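Local structure of pesticidal crystal protein Cry4Aa (Bacillus thuringiensis, 2C9K) at residues S82-H87 with L151-Q156. The protein is a mosquito-larvicidal toxin that binds midgut epithelial cells of insects and promotes their colloid-osmotic lysis. Residues are numbered along the deposited sequence; the frame is centred on the assembly and turned at random.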
loop_
_atom_site.group_PDB
_atom_site.type_symbol
_atom_site.label_atom_id
_atom_site.label_comp_id
_atom_site.label_asym_id
_atom_site.label_seq_id
_atom_site.Cartn_x
_atom_site.Cartn_y
_atom_site.Cartn_z
ATOM N N SER A 82 10.771 -15.146 20.942
ATOM C CA SER A 82 12.208 -15.285 21.145
ATOM C C SER A 82 12.637 -16.742 21.311
ATOM O O SER A 82 13.596 -17.189 20.684
ATOM C CB SER A 82 12.641 -14.484 22.371
ATOM O OG SER A 82 12.400 -13.101 22.182
ATOM N N THR A 83 11.924 -17.478 22.160
ATOM C CA THR A 83 12.231 -18.884 22.401
ATOM C C THR A 83 12.055 -19.682 21.111
ATOM O O THR A 83 12.908 -20.490 20.743
ATOM C CB THR A 83 11.310 -19.479 23.487
ATOM O OG1 THR A 83 11.463 -18.738 24.705
ATOM C CG2 THR A 83 11.659 -20.936 23.740
ATOM N N TYR A 84 10.937 -19.452 20.434
ATOM C CA TYR A 84 10.650 -20.127 19.176
ATOM C C TYR A 84 11.762 -19.834 18.179
ATOM O O TYR A 84 12.266 -20.733 17.500
ATOM C CB TYR A 84 9.329 -19.625 18.598
ATOM C CG TYR A 84 9.140 -19.967 17.137
ATOM C CD1 TYR A 84 8.677 -21.219 16.751
ATOM C CD2 TYR A 84 9.461 -19.047 16.137
ATOM C CE1 TYR A 84 8.535 -21.549 15.416
ATOM C CE2 TYR A 84 9.326 -19.369 14.798
ATOM C CZ TYR A 84 8.861 -20.622 14.445
ATOM O OH TYR A 84 8.720 -20.957 13.123
ATOM N N HIS A 85 12.128 -18.559 18.089
ATOM C CA HIS A 85 13.166 -18.123 17.170
ATOM C C HIS A 85 14.503 -18.817 17.423
ATOM O O HIS A 85 15.212 -19.160 16.478
ATOM C CB HIS A 85 13.343 -16.605 17.262
ATOM C CG HIS A 85 14.346 -16.055 16.297
ATOM N ND1 HIS A 85 14.282 -16.294 14.942
ATOM C CD2 HIS A 85 15.422 -15.257 16.489
ATOM C CE1 HIS A 85 15.276 -15.665 14.340
ATOM N NE2 HIS A 85 15.982 -15.028 15.256
ATOM N N ASN A 86 14.842 -19.025 18.694
ATOM C CA ASN A 86 16.103 -19.678 19.042
ATOM C C ASN A 86 16.118 -21.146 18.634
ATOM O O ASN A 86 17.000 -21.575 17.894
ATOM C CB ASN A 86 16.384 -19.567 20.546
ATOM C CG ASN A 86 16.681 -18.145 20.981
ATOM O OD1 ASN A 86 17.364 -17.398 20.282
ATOM N ND2 ASN A 86 16.182 -17.772 22.150
ATOM N N HIS A 87 15.142 -21.911 19.115
ATOM C CA HIS A 87 15.062 -23.332 18.790
ATOM C C HIS A 87 15.122 -23.561 17.283
ATOM O O HIS A 87 15.628 -24.585 16.813
ATOM C CB HIS A 87 13.773 -23.925 19.361
ATOM C CG HIS A 87 13.670 -23.807 20.850
ATOM N ND1 HIS A 87 14.642 -24.285 21.701
ATOM C CD2 HIS A 87 12.716 -23.259 21.638
ATOM C CE1 HIS A 87 14.292 -24.036 22.951
ATOM N NE2 HIS A 87 13.127 -23.415 22.940
ATOM N N LEU A 151 0.606 -15.440 11.590
ATOM C CA LEU A 151 0.608 -16.026 10.251
ATOM C C LEU A 151 1.988 -16.536 9.824
ATOM O O LEU A 151 2.087 -17.515 9.076
ATOM C CB LEU A 151 0.097 -15.008 9.221
ATOM C CG LEU A 151 -1.397 -14.666 9.259
ATOM C CD1 LEU A 151 -1.695 -13.481 8.358
ATOM C CD2 LEU A 151 -2.207 -15.886 8.830
ATOM N N THR A 152 3.047 -15.885 10.307
ATOM C CA THR A 152 4.412 -16.268 9.941
ATOM C C THR A 152 4.864 -17.610 10.507
ATOM O O THR A 152 5.538 -18.378 9.822
ATOM C CB THR A 152 5.429 -15.194 10.362
ATOM O OG1 THR A 152 5.004 -13.915 9.878
ATOM C CG2 THR A 152 6.781 -15.501 9.770
ATOM N N VAL A 153 4.510 -17.895 11.753
ATOM C CA VAL A 153 4.903 -19.166 12.341
ATOM C C VAL A 153 4.095 -20.294 11.716
ATOM O O VAL A 153 4.609 -21.386 11.513
ATOM C CB VAL A 153 4.715 -19.183 13.870
ATOM C CG1 VAL A 153 4.934 -20.588 14.402
ATOM C CG2 VAL A 153 5.708 -18.228 14.521
ATOM N N LEU A 154 2.831 -20.036 11.407
ATOM C CA LEU A 154 2.009 -21.059 10.781
ATOM C C LEU A 154 2.536 -21.357 9.372
ATOM O O LEU A 154 2.666 -22.516 8.982
ATOM C CB LEU A 154 0.556 -20.601 10.723
ATOM C CG LEU A 154 -0.128 -20.549 12.086
ATOM C CD1 LEU A 154 -1.496 -19.892 11.970
ATOM C CD2 LEU A 154 -0.255 -21.966 12.625
ATOM N N ASN A 155 2.840 -20.309 8.615
ATOM C CA ASN A 155 3.364 -20.475 7.263
ATOM C C ASN A 155 4.643 -21.276 7.376
ATOM O O ASN A 155 4.924 -22.139 6.549
ATOM C CB ASN A 155 3.649 -19.102 6.618
ATOM C CG ASN A 155 4.391 -19.211 5.285
ATOM O OD1 ASN A 155 5.616 -19.298 5.245
ATOM N ND2 ASN A 155 3.642 -19.211 4.190
ATOM N N GLN A 156 5.406 -20.992 8.425
ATOM C CA GLN A 156 6.671 -21.675 8.663
ATOM C C GLN A 156 6.425 -23.142 9.036
ATOM O O GLN A 156 7.069 -24.046 8.503
ATOM C CB GLN A 156 7.447 -20.958 9.775
ATOM C CG GLN A 156 8.889 -21.403 9.912
ATOM C CD GLN A 156 9.022 -22.865 10.331
ATOM O OE1 GLN A 156 8.774 -23.220 11.490
ATOM N NE2 GLN A 156 9.401 -23.720 9.384
#
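The phenol OH of Tyr-84 donates a hydrogen bond of 2.8 Å to OE1 of Gln-156. The donor lies in the carbonyl plane and meets a lone pair of OE1, with a C=O to donor angle of 109°. The Gln-156 chain bends at chi2, bringing its amide round to the hydroxyl, and its CG lies alongside the hydroxyl. Ring and amide planes are 33° apart, and OE1 sits at the ring edge. This bond joins two buried polar groups. Val-153 takes one face of the same ring. Its CG2 stands 4.1 Å from the centroid of the Tyr-84 ring in a CH-pi contact, displaced toward the rim. Val-153 CG2 is 3.8 Å from Tyr-84 CE2. The other methyl, CG1, packs on CE1 and CZ. With CG anti to the backbone N (chi1 164°), the tyrosine reaches across a CA to CA distance of 9.0 Å between Tyr-84 and Val-153. Tyr-84 and Val-153 meet from opposite directions between the two helices. The contact ties helix 77-89 to helix 140-164 within the N-terminal helical domain of the three-domain Cry toxin. Val-110 of helix 103-123 touches both Tyr-84 and Val-153, while helix 183-208 packs against Leu-151 and Leu-154.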